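Local coordinates for protein peptide chain release factor subunit 1 (PDB 3AGK) that probably directs the termination of translation in response to the stop codons UAA, UAG and UGA, working as an archaeal class 1 release factor with a GTP-binding partner, at residues R19-L24 / F132-V137; V222-P227 / E233-N238; A266-E271 / A282-E287; D306-L311 / V332-S337. All coordinates share one frame; numbering follows the deposited sequence.

Interaction 1 (R19-L24 / F132-V137); sequences RLLKEL and FLEDMV
The helical layer over the antiparallel sheet of the first eRF1 domain is tied together where L21 of helix 14-24 drives its fork into the turn formed by L133, E134 and V137. The two methyls divide the work. CD1 of L21 lies against CB of L133 at 4.1 Å and comes almost as near to CD1 of the same leucine, the two chains crossing at a slant. The other branch, CD2 of L21, meets V137 tip to tip, 3.8 Å from CG1 and 3.9 Å from CB, while also resting 4.2 Å from CG of E134. In L21 a chi1 of -112°, away from a staggered rotamer, turns one methyl to L133 and the other to V137. This is a case of helices separated by over a hundred residues joining into one layer on a common sheet: L20 packs on F109 and F111, L24 on F96 and F109, and L133 on F96 and F111, all from strands 93-98 and 107-111. An alanine at L21 would remove both methyls and is likely to open a gap between the helix and the turn, costing L133 and V137 the apolar neighbour they share here. In V137, CG1 occupies the position between backbone N and carbonyl carbon (chi1 77°), and from there it makes the nearest approach to the leucine. E134 meets L21 through its CA and CG; its OE2 forms a salt bridge with K25, just beyond the end of helix 14-24.

Interaction 2 (V222-P227 / E233-N238); sequences VIVAGP and EFVEGN
The phenyl ring of F234 is the one aromatic group here, and CG1 of V224 approaches it obliquely, 4.3 Å from CD2. The same ring is placed between layers, since F234 also touches V148 on the neighbouring strand 142-149 and V202 on the long helix 188-215. Its chi1 of 179° sets CG opposite the backbone N and carries the ring off helix 230-236 toward that interior. Next to it, V235 contributes a single methyl: CG2 sits 3.9 Å from CG2 of V224 and 4.0 Å from CG1 of V224, so one branch of V235 nests against both branches of its partner. The two valines run past each other in opposite directions, a purely dispersive fit. V224 thus meets two consecutive residues of the helix, its CG1 serving the ring and the valine together. The backbone of V224 is meanwhile hydrogen-bonded to V253, and that of I223 to G144 and I146, which fixes this strand in the interior of the sheet. Strand 219-226 and its parallel neighbour 253-254 are joined through a connection that contains helices 230-236 and 242-245, and packing a helix back on the strand that precedes it is the mark of a beta-alpha-beta crossover, here in the mixed sheet of eRF1 domain 2.

Interaction 3 (A266-E271 / A282-E287); sequences AVMKAE and AVNAME
The junction between the second and third eRF1 domains is bridged by M268, near the end of helix 259-269, which reaches V283 and N284 on helix 277-294. All three torsions of the methionine lie near -60° (chi2 -57°, chi3 -62°), curling the chain so that sulfur and terminal methyl both bear on the opposite helix. SD lies 3.6 Å from CB of V283, over the branch point of that side chain. CE presses on CG1 of V283 at 3.5 Å, tighter than usual carbon-carbon contact, and at the same time lies 3.4 Å from the amide oxygen OD1 of N284. That methyl therefore has an apolar neighbour and a polar one, with exposed N284 and the methionine running past each other in opposite directions. Replacing M268 by an alanine would take away SD and CE and would probably leave V283 uncovered on this flank, weakening the link between the helices. Y279 and R280, one turn earlier on helix 277-294, also touch M268, and R280 NH2 is hydrogen-bonded to the carbonyl O of A270, the centre of an inverse gamma turn just past the first helix. A266 and V267 touch I145 of strand 142-149, whereas A282 and A285 touch I343 of strand 341-345. The contact thus joins helices packed on two different sheets, an interdomain junction consistent with the three-domain architecture of eRF1-family factors.

Interaction 4 (D306-L311 / V332-S337); sequences DVEAAL and VEKAKS
Helices 304-312 and 328-335 draw nearest at their C-terminal ends, where the CA atoms of L311 and A335 are 7.0 Å apart. L311 meets the second helix at K334, on backbone and side chain alike: its CG lies 4.0 Å from the carbonyl O of K334, and its CD2 is 4.2 Å from CB of the same residue. One turn earlier E308 leans across the long arm of that lysine. Its chain bends at chi2 (-95°), which brings OE1 to 3.7 Å from CD of K334, the two chains crossing at a slant. The charged ends stay further apart, OE1 of E308 being 4.2 Å from NZ of K334, too far for a salt bridge, so the attraction is probably long-range and modest. K334 has other company: its chain, extended beyond CG, lets the ammonium form a cation-pi contact with W331, and a long, weak ion pair joins it to E330. W331, on the same helix as the lysine, itself touches V307, E308 and L311 of the first helix. At the ends, the hydroxyl OG of S338 is hydrogen-bonded to the carbonyl O of K334 and weakly to that of L311, a link, weak on one side, between the two helix ends. On the sheet side, L311 packs on V316 while V307 and A335 share L319, all on strand 316-322. Neighbouring helices lying together on one side of a mixed sheet, with helix 328-335 joining the parallel strands 316-322 and 341-345, are typical of the alpha/beta layering of eRF1 domain 3.

Overall arrangement
The four contacts follow one another along the chain and sample all three eRF1 domains: interaction 1 the first, interaction 2 the second, interaction 4 the third, with interaction 3 at the junction of the last two. Interactions 2 and 3 alone touch, A225 CB lying 3.7 Å from A266 CB and I223 CD1 3.5 Å from A270 CB, so strand 219-226 packs against helix 259-269 and the turn that follows it. Interaction 4 stands about 12 Å from interaction 3 between nearest atoms, and its centre is 45 Å from that of interaction 2. The GGQ motif of this family, associated with peptide release, falls in the unmodelled segment 175-186 of the second domain.

Interaction 1 (R19-L24 / F132-V137)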
loop_
_atom_site.group_PDB
_atom_site.type_symbol
_atom_site.label_atom_id
_atom_site.label_comp_id
_atom_site.label_asym_id
_atom_site.label_seq_id
_atom_site.Cartn_x
_atom_site.Cartn_y
_atom_site.Cartn_z
ATOM N N ARG A 19 13.590 -1.810 -0.829
ATOM C CA ARG A 19 14.505 -0.681 -0.784
ATOM C C ARG A 19 14.579 -0.020 -2.166
ATOM O O ARG A 19 14.467 1.200 -2.296
ATOM C CB ARG A 19 15.895 -1.157 -0.361
ATOM C CG ARG A 19 16.897 -0.038 -0.119
ATOM C CD ARG A 19 18.183 -0.589 0.470
ATOM N NE ARG A 19 18.969 0.447 1.131
ATOM C CZ ARG A 19 20.295 0.528 1.085
ATOM N NH1 ARG A 19 20.991 -0.367 0.396
ATOM N NH2 ARG A 19 20.924 1.511 1.715
ATOM N N LEU A 20 14.785 -0.850 -3.186
ATOM C CA LEU A 20 14.890 -0.409 -4.570
ATOM C C LEU A 20 13.576 0.236 -5.003
ATOM O O LEU A 20 13.563 1.289 -5.644
ATOM C CB LEU A 20 15.187 -1.616 -5.456
ATOM C CG LEU A 20 15.446 -1.415 -6.945
ATOM C CD1 LEU A 20 16.698 -0.580 -7.195
ATOM C CD2 LEU A 20 15.568 -2.765 -7.612
ATOM N N LEU A 21 12.473 -0.405 -4.626
ATOM C CA LEU A 21 11.132 0.062 -4.979
ATOM C C LEU A 21 10.885 1.491 -4.513
ATOM O O LEU A 21 10.306 2.295 -5.236
ATOM C CB LEU A 21 10.079 -0.874 -4.395
ATOM C CG LEU A 21 9.267 -1.693 -5.397
ATOM C CD1 LEU A 21 10.037 -1.950 -6.670
ATOM C CD2 LEU A 21 8.806 -3.010 -4.779
ATOM N N LYS A 22 11.340 1.805 -3.307
ATOM C CA LYS A 22 11.175 3.146 -2.759
ATOM C C LYS A 22 11.872 4.191 -3.623
ATOM O O LYS A 22 11.481 5.357 -3.638
ATOM C CB LYS A 22 11.690 3.209 -1.316
ATOM C CG LYS A 22 11.768 4.613 -0.739
ATOM C CD LYS A 22 11.058 4.718 0.619
ATOM C CE LYS A 22 11.672 3.801 1.681
ATOM N NZ LYS A 22 11.143 2.408 1.620
ATOM N N GLU A 23 12.897 3.770 -4.354
ATOM C CA GLU A 23 13.654 4.706 -5.171
ATOM C C GLU A 23 13.261 4.629 -6.648
ATOM O O GLU A 23 13.372 5.612 -7.388
ATOM C CB GLU A 23 15.151 4.487 -4.980
ATOM C CG GLU A 23 15.958 5.765 -5.011
ATOM C CD GLU A 23 16.665 5.958 -6.333
ATOM O OE1 GLU A 23 17.262 7.036 -6.537
ATOM O OE2 GLU A 23 16.628 5.027 -7.164
ATOM N N LEU A 24 12.801 3.462 -7.081
ATOM C CA LEU A 24 12.203 3.355 -8.411
ATOM C C LEU A 24 10.951 4.233 -8.452
ATOM O O LEU A 24 10.740 4.987 -9.407
ATOM C CB LEU A 24 11.866 1.898 -8.762
ATOM C CG LEU A 24 12.870 1.054 -9.572
ATOM C CD1 LEU A 24 14.269 1.682 -9.639
ATOM C CD2 LEU A 24 12.958 -0.369 -9.020
ATOM N N PHE A 132 3.960 -5.353 -10.798
ATOM C CA PHE A 132 4.123 -6.756 -10.450
ATOM C C PHE A 132 5.018 -6.923 -9.231
ATOM O O PHE A 132 4.834 -7.848 -8.439
ATOM C CB PHE A 132 4.712 -7.535 -11.632
ATOM C CG PHE A 132 4.162 -7.125 -12.992
ATOM C CD1 PHE A 132 4.434 -5.872 -13.527
ATOM C CD2 PHE A 132 3.409 -8.011 -13.746
ATOM C CE1 PHE A 132 3.962 -5.513 -14.761
ATOM C CE2 PHE A 132 2.926 -7.648 -14.987
ATOM C CZ PHE A 132 3.205 -6.400 -15.493
ATOM N N LEU A 133 5.972 -6.011 -9.073
ATOM C CA LEU A 133 6.998 -6.126 -8.032
ATOM C C LEU A 133 6.454 -5.782 -6.655
ATOM O O LEU A 133 6.816 -6.412 -5.654
ATOM C CB LEU A 133 8.175 -5.212 -8.358
ATOM C CG LEU A 133 8.873 -5.519 -9.683
ATOM C CD1 LEU A 133 9.860 -4.411 -10.068
ATOM C CD2 LEU A 133 9.570 -6.873 -9.602
ATOM N N GLU A 134 5.593 -4.772 -6.608
ATOM C CA GLU A 134 4.997 -4.346 -5.347
ATOM C C GLU A 134 4.128 -5.431 -4.734
ATOM O O GLU A 134 3.914 -5.447 -3.526
ATOM C CB GLU A 134 4.176 -3.072 -5.530
ATOM C CG GLU A 134 4.981 -1.886 -6.011
ATOM C CD GLU A 134 4.299 -0.567 -5.708
ATOM O OE1 GLU A 134 3.810 0.087 -6.659
ATOM O OE2 GLU A 134 4.253 -0.191 -4.511
ATOM N N ASP A 135 3.644 -6.344 -5.567
ATOM C CA ASP A 135 2.737 -7.388 -5.101
ATOM C C ASP A 135 3.419 -8.510 -4.311
ATOM O O ASP A 135 2.755 -9.236 -3.563
ATOM C CB ASP A 135 1.944 -7.957 -6.275
ATOM C CG ASP A 135 0.796 -7.055 -6.690
ATOM O OD1 ASP A 135 0.440 -7.061 -7.884
ATOM O OD2 ASP A 135 0.253 -6.339 -5.819
ATOM N N MET A 136 4.733 -8.653 -4.472
ATOM C CA MET A 136 5.470 -9.689 -3.749
ATOM C C MET A 136 6.385 -9.082 -2.694
ATOM O O MET A 136 6.986 -9.791 -1.888
ATOM C CB MET A 136 6.267 -10.574 -4.709
ATOM C CG MET A 136 6.864 -11.844 -4.078
ATOM S SD MET A 136 5.705 -13.206 -3.781
ATOM C CE MET A 136 6.839 -14.591 -3.627
ATOM N N VAL A 137 6.491 -7.760 -2.707
ATOM C CA VAL A 137 7.169 -7.046 -1.636
ATOM C C VAL A 137 6.127 -6.778 -0.557
ATOM O O VAL A 137 6.424 -6.282 0.533
ATOM C CB VAL A 137 7.714 -5.709 -2.143
ATOM C CG1 VAL A 137 6.592 -4.700 -2.266
ATOM C CG2 VAL A 137 8.770 -5.193 -1.217
#

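Interaction 2 (V222-P227 / E233-N238)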
loop_
_atom_site.group_PDB
_atom_site.type_symbol
_atom_site.label_atom_id
_atom_site.label_comp_id
_atom_site.label_asym_id
_atom_site.label_seq_id
_atom_site.Cartn_x
_atom_site.Cartn_y
_atom_site.Cartn_z
ATOM N N VAL A 222 -12.761 -9.082 4.766
ATOM C CA VAL A 222 -13.583 -7.897 4.528
ATOM C C VAL A 222 -14.427 -7.637 5.747
ATOM O O VAL A 222 -15.079 -8.539 6.271
ATOM C CB VAL A 222 -14.505 -8.070 3.301
ATOM C CG1 VAL A 222 -15.408 -6.823 3.102
ATOM C CG2 VAL A 222 -13.661 -8.358 2.053
ATOM N N ILE A 223 -14.386 -6.408 6.232
ATOM C CA ILE A 223 -15.259 -6.019 7.321
ATOM C C ILE A 223 -16.445 -5.294 6.712
ATOM O O ILE A 223 -16.277 -4.369 5.896
ATOM C CB ILE A 223 -14.541 -5.075 8.295
ATOM C CG1 ILE A 223 -13.407 -5.812 9.018
ATOM C CG2 ILE A 223 -15.532 -4.500 9.307
ATOM C CD1 ILE A 223 -12.433 -4.876 9.726
ATOM N N VAL A 224 -17.646 -5.712 7.081
ATOM C CA VAL A 224 -18.818 -4.922 6.712
ATOM C C VAL A 224 -19.332 -4.237 7.983
ATOM O O VAL A 224 -19.554 -4.891 8.994
ATOM C CB VAL A 224 -19.941 -5.760 6.011
ATOM C CG1 VAL A 224 -21.175 -4.881 5.711
ATOM C CG2 VAL A 224 -19.414 -6.390 4.745
ATOM N N ALA A 225 -19.481 -2.917 7.921
ATOM C CA ALA A 225 -19.920 -2.116 9.065
ATOM C C ALA A 225 -21.002 -1.134 8.644
ATOM O O ALA A 225 -21.291 -0.986 7.470
ATOM C CB ALA A 225 -18.753 -1.351 9.655
ATOM N N GLY A 226 -21.569 -0.442 9.617
ATOM C CA GLY A 226 -22.548 0.582 9.323
ATOM C C GLY A 226 -23.505 0.741 10.482
ATOM O O GLY A 226 -23.521 -0.077 11.411
ATOM N N PRO A 227 -24.310 1.801 10.447
ATOM C CA PRO A 227 -25.321 1.949 11.497
ATOM C C PRO A 227 -26.593 1.173 11.156
ATOM O O PRO A 227 -26.925 1.000 9.978
ATOM C CB PRO A 227 -25.584 3.451 11.497
ATOM C CG PRO A 227 -25.343 3.861 10.069
ATOM C CD PRO A 227 -24.230 2.981 9.564
ATOM N N GLU A 233 -28.813 -6.495 5.775
ATOM C CA GLU A 233 -29.509 -6.651 4.503
ATOM C C GLU A 233 -28.491 -6.772 3.372
ATOM O O GLU A 233 -28.592 -7.654 2.519
ATOM C CB GLU A 233 -30.486 -5.480 4.271
ATOM C CG GLU A 233 -31.598 -5.403 5.343
ATOM C CD GLU A 233 -32.573 -4.215 5.185
ATOM O OE1 GLU A 233 -32.234 -3.196 4.541
ATOM O OE2 GLU A 233 -33.689 -4.308 5.740
ATOM N N PHE A 234 -27.486 -5.911 3.390
ATOM C CA PHE A 234 -26.479 -5.898 2.331
ATOM C C PHE A 234 -25.763 -7.239 2.227
ATOM O O PHE A 234 -25.507 -7.742 1.130
ATOM C CB PHE A 234 -25.449 -4.799 2.601
ATOM C CG PHE A 234 -24.358 -4.734 1.581
ATOM C CD1 PHE A 234 -24.597 -4.183 0.319
ATOM C CD2 PHE A 234 -23.088 -5.215 1.879
ATOM C CE1 PHE A 234 -23.590 -4.114 -0.640
ATOM C CE2 PHE A 234 -22.078 -5.149 0.941
ATOM C CZ PHE A 234 -22.328 -4.596 -0.328
ATOM N N VAL A 235 -25.429 -7.811 3.381
ATOM C CA VAL A 235 -24.692 -9.060 3.409
ATOM C C VAL A 235 -25.559 -10.262 3.037
ATOM O O VAL A 235 -25.112 -11.191 2.371
ATOM C CB VAL A 235 -23.997 -9.276 4.780
ATOM C CG1 VAL A 235 -23.689 -10.714 4.986
ATOM C CG2 VAL A 235 -22.718 -8.462 4.826
ATOM N N GLU A 236 -26.815 -10.237 3.434
ATOM C CA GLU A 236 -27.690 -11.363 3.123
ATOM C C GLU A 236 -28.107 -11.448 1.646
ATOM O O GLU A 236 -28.448 -12.523 1.161
ATOM C CB GLU A 236 -28.917 -11.330 4.023
ATOM C CG GLU A 236 -28.582 -11.511 5.489
ATOM C CD GLU A 236 -29.812 -11.423 6.372
ATOM O OE1 GLU A 236 -30.821 -10.821 5.929
ATOM O OE2 GLU A 236 -29.767 -11.953 7.503
ATOM N N GLY A 237 -28.088 -10.319 0.943
ATOM C CA GLY A 237 -28.450 -10.284 -0.463
ATOM C C GLY A 237 -27.303 -10.721 -1.363
ATOM O O GLY A 237 -26.291 -11.223 -0.877
ATOM N N ASN A 238 -27.466 -10.520 -2.672
ATOM C CA ASN A 238 -26.496 -10.973 -3.670
ATOM C C ASN A 238 -25.473 -9.918 -4.049
ATOM O O ASN A 238 -24.650 -10.121 -4.951
ATOM C CB ASN A 238 -27.228 -11.437 -4.936
ATOM C CG ASN A 238 -27.667 -12.870 -4.843
ATOM O OD1 ASN A 238 -27.280 -13.580 -3.905
ATOM N ND2 ASN A 238 -28.481 -13.318 -5.810
#

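Interaction 3 (A266-E271 / A282-E287)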
loop_
_atom_site.group_PDB
_atom_site.type_symbol
_atom_site.label_atom_id
_atom_site.label_comp_id
_atom_site.label_asym_id
_atom_site.label_seq_id
_atom_site.Cartn_x
_atom_site.Cartn_y
_atom_site.Cartn_z
ATOM N N ALA A 266 -14.664 1.231 12.369
ATOM C CA ALA A 266 -14.900 -0.176 12.060
ATOM C C ALA A 266 -13.666 -1.030 12.357
ATOM O O ALA A 266 -13.766 -2.145 12.878
ATOM C CB ALA A 266 -15.300 -0.332 10.626
ATOM N N VAL A 267 -12.502 -0.506 11.997
ATOM C CA VAL A 267 -11.254 -1.201 12.256
ATOM C C VAL A 267 -10.978 -1.322 13.767
ATOM O O VAL A 267 -10.610 -2.388 14.259
ATOM C CB VAL A 267 -10.076 -0.533 11.490
ATOM C CG1 VAL A 267 -8.743 -1.160 11.881
ATOM C CG2 VAL A 267 -10.308 -0.655 9.971
ATOM N N MET A 268 -11.169 -0.239 14.507
ATOM C CA MET A 268 -10.976 -0.316 15.942
ATOM C C MET A 268 -11.941 -1.311 16.583
ATOM O O MET A 268 -11.610 -1.927 17.581
ATOM C CB MET A 268 -11.103 1.056 16.614
ATOM C CG MET A 268 -10.098 2.089 16.108
ATOM S SD MET A 268 -8.361 1.572 16.276
ATOM C CE MET A 268 -8.176 1.396 18.068
ATOM N N LYS A 269 -13.137 -1.466 16.025
ATOM C CA LYS A 269 -14.146 -2.285 16.696
ATOM C C LYS A 269 -14.137 -3.720 16.229
ATOM O O LYS A 269 -14.747 -4.577 16.862
ATOM C CB LYS A 269 -15.539 -1.686 16.535
ATOM C CG LYS A 269 -15.751 -0.470 17.389
ATOM C CD LYS A 269 -17.105 0.155 17.162
ATOM C CE LYS A 269 -18.217 -0.648 17.805
ATOM N NZ LYS A 269 -19.403 0.235 18.050
ATOM N N ALA A 270 -13.452 -3.982 15.121
ATOM C CA ALA A 270 -13.360 -5.339 14.581
ATOM C C ALA A 270 -12.304 -6.144 15.349
ATOM O O ALA A 270 -11.332 -6.650 14.785
ATOM C CB ALA A 270 -13.036 -5.302 13.097
ATOM N N GLU A 271 -12.504 -6.269 16.646
ATOM C CA GLU A 271 -11.457 -6.832 17.491
ATOM C C GLU A 271 -11.084 -8.283 17.150
ATOM O O GLU A 271 -10.005 -8.759 17.513
ATOM C CB GLU A 271 -11.805 -6.641 18.969
ATOM C CG GLU A 271 -11.389 -5.261 19.480
ATOM C CD GLU A 271 -12.458 -4.562 20.303
ATOM O OE1 GLU A 271 -12.088 -3.888 21.291
ATOM O OE2 GLU A 271 -13.656 -4.674 19.960
ATOM N N ALA A 282 -1.204 1.138 16.717
ATOM C CA ALA A 282 -0.760 2.492 16.428
ATOM C C ALA A 282 -1.746 3.501 17.013
ATOM O O ALA A 282 -1.344 4.456 17.667
ATOM C CB ALA A 282 -0.590 2.698 14.924
ATOM N N VAL A 283 -3.038 3.270 16.793
ATOM C CA VAL A 283 -4.073 4.144 17.328
ATOM C C VAL A 283 -4.078 4.139 18.861
ATOM O O VAL A 283 -4.098 5.195 19.499
ATOM C CB VAL A 283 -5.489 3.758 16.804
ATOM C CG1 VAL A 283 -6.563 4.463 17.605
ATOM C CG2 VAL A 283 -5.638 4.094 15.311
ATOM N N ASN A 284 -4.075 2.954 19.464
ATOM C CA ASN A 284 -4.045 2.894 20.923
ATOM C C ASN A 284 -2.820 3.589 21.518
ATOM O O ASN A 284 -2.918 4.240 22.559
ATOM C CB ASN A 284 -4.140 1.460 21.413
ATOM C CG ASN A 284 -5.484 0.858 21.132
ATOM O OD1 ASN A 284 -6.480 1.577 20.998
ATOM N ND2 ASN A 284 -5.527 -0.459 21.026
ATOM N N ALA A 285 -1.677 3.475 20.847
ATOM C CA ALA A 285 -0.464 4.104 21.346
ATOM C C ALA A 285 -0.627 5.622 21.333
ATOM O O ALA A 285 -0.329 6.294 22.325
ATOM C CB ALA A 285 0.751 3.672 20.536
ATOM N N MET A 286 -1.113 6.157 20.216
ATOM C CA MET A 286 -1.365 7.599 20.096
ATOM C C MET A 286 -2.307 8.133 21.177
ATOM O O MET A 286 -2.064 9.183 21.769
ATOM C CB MET A 286 -1.942 7.928 18.728
ATOM C CG MET A 286 -0.950 8.553 17.795
ATOM S SD MET A 286 -0.338 10.173 18.310
ATOM C CE MET A 286 1.172 10.129 17.375
ATOM N N GLU A 287 -3.389 7.406 21.423
ATOM C CA GLU A 287 -4.334 7.784 22.466
ATOM C C GLU A 287 -3.738 7.703 23.870
ATOM O O GLU A 287 -3.939 8.605 24.684
ATOM C CB GLU A 287 -5.607 6.945 22.369
ATOM C CG GLU A 287 -6.406 7.218 21.110
ATOM C CD GLU A 287 -7.613 6.304 20.982
ATOM O OE1 GLU A 287 -8.336 6.416 19.964
ATOM O OE2 GLU A 287 -7.831 5.474 21.897
#

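Interaction 4 (D306-L311 / V332-S337)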
loop_
_atom_site.group_PDB
_atom_site.type_symbol
_atom_site.label_atom_id
_atom_site.label_comp_id
_atom_site.label_asym_id
_atom_site.label_seq_id
_atom_site.Cartn_x
_atom_site.Cartn_y
_atom_site.Cartn_z
ATOM N N ASP A 306 16.079 14.262 25.533
ATOM C CA ASP A 306 15.277 13.543 26.524
ATOM C C ASP A 306 14.986 12.111 26.094
ATOM O O ASP A 306 15.151 11.174 26.887
ATOM C CB ASP A 306 13.963 14.272 26.813
ATOM C CG ASP A 306 14.168 15.560 27.575
ATOM O OD1 ASP A 306 13.179 16.111 28.106
ATOM O OD2 ASP A 306 15.325 16.020 27.639
ATOM N N VAL A 307 14.555 11.943 24.846
ATOM C CA VAL A 307 14.215 10.617 24.336
ATOM C C VAL A 307 15.446 9.715 24.401
ATOM O O VAL A 307 15.362 8.583 24.883
ATOM C CB VAL A 307 13.641 10.643 22.890
ATOM C CG1 VAL A 307 13.450 9.225 22.370
ATOM C CG2 VAL A 307 12.320 11.406 22.842
ATOM N N GLU A 308 16.582 10.233 23.929
ATOM C CA GLU A 308 17.875 9.562 24.073
ATOM C C GLU A 308 18.115 9.057 25.494
ATOM O O GLU A 308 18.252 7.856 25.713
ATOM C CB GLU A 308 19.016 10.496 23.675
ATOM C CG GLU A 308 19.406 10.409 22.213
ATOM C CD GLU A 308 20.570 9.461 21.976
ATOM O OE1 GLU A 308 20.324 8.282 21.635
ATOM O OE2 GLU A 308 21.731 9.900 22.126
ATOM N N ALA A 309 18.159 9.983 26.450
ATOM C CA ALA A 309 18.454 9.648 27.840
ATOM C C ALA A 309 17.435 8.671 28.412
ATOM O O ALA A 309 17.799 7.752 29.144
ATOM C CB ALA A 309 18.529 10.911 28.696
ATOM N N ALA A 310 16.161 8.857 28.079
ATOM C CA ALA A 310 15.139 7.907 28.527
ATOM C C ALA A 310 15.428 6.501 28.003
ATOM O O ALA A 310 15.323 5.519 28.742
ATOM C CB ALA A 310 13.748 8.359 28.111
ATOM N N LEU A 311 15.796 6.417 26.726
ATOM C CA LEU A 311 16.076 5.143 26.073
ATOM C C LEU A 311 17.296 4.493 26.720
ATOM O O LEU A 311 17.373 3.272 26.842
ATOM C CB LEU A 311 16.363 5.371 24.587
ATOM C CG LEU A 311 15.490 4.748 23.487
ATOM C CD1 LEU A 311 14.100 4.251 23.947
ATOM C CD2 LEU A 311 15.352 5.746 22.339
ATOM N N VAL A 332 14.836 3.457 15.574
ATOM C CA VAL A 332 14.434 2.053 15.630
ATOM C C VAL A 332 15.538 1.188 16.233
ATOM O O VAL A 332 15.297 0.400 17.147
ATOM C CB VAL A 332 14.051 1.509 14.244
ATOM C CG1 VAL A 332 13.927 0.001 14.286
ATOM C CG2 VAL A 332 12.747 2.130 13.774
ATOM N N GLU A 333 16.748 1.334 15.710
ATOM C CA GLU A 333 17.890 0.623 16.254
ATOM C C GLU A 333 18.006 0.915 17.744
ATOM O O GLU A 333 18.056 -0.003 18.567
ATOM C CB GLU A 333 19.173 1.041 15.527
ATOM C CG GLU A 333 20.472 0.533 16.160
ATOM C CD GLU A 333 20.726 -0.948 15.916
ATOM O OE1 GLU A 333 19.839 -1.626 15.351
ATOM O OE2 GLU A 333 21.817 -1.433 16.290
ATOM N N LYS A 334 18.039 2.201 18.087
ATOM C CA LYS A 334 18.151 2.623 19.476
ATOM C C LYS A 334 17.045 2.003 20.334
ATOM O O LYS A 334 17.261 1.695 21.501
ATOM C CB LYS A 334 18.138 4.153 19.570
ATOM C CG LYS A 334 19.179 4.839 18.661
ATOM C CD LYS A 334 19.097 6.377 18.699
ATOM C CE LYS A 334 19.889 7.033 17.561
ATOM N NZ LYS A 334 19.653 8.505 17.483
ATOM N N ALA A 335 15.862 1.808 19.752
ATOM C CA ALA A 335 14.737 1.200 20.474
ATOM C C ALA A 335 14.840 -0.326 20.564
ATOM O O ALA A 335 14.353 -0.929 21.524
ATOM C CB ALA A 335 13.412 1.612 19.850
ATOM N N LYS A 336 15.445 -0.943 19.549
ATOM C CA LYS A 336 15.927 -2.319 19.660
ATOM C C LYS A 336 17.060 -2.212 20.647
ATOM O O LYS A 336 17.948 -1.389 20.471
ATOM C CB LYS A 336 16.466 -2.827 18.325
ATOM C CG LYS A 336 15.488 -3.677 17.520
ATOM C CD LYS A 336 14.289 -2.872 17.048
ATOM C CE LYS A 336 13.406 -3.699 16.130
ATOM N NZ LYS A 336 12.192 -2.947 15.717
ATOM N N SER A 337 17.032 -3.021 21.694
ATOM C CA SER A 337 17.806 -2.683 22.872
ATOM C C SER A 337 17.252 -1.346 23.341
ATOM O O SER A 337 16.669 -0.605 22.552
ATOM C CB SER A 337 19.290 -2.553 22.553
ATOM O OG SER A 337 19.979 -1.998 23.660
#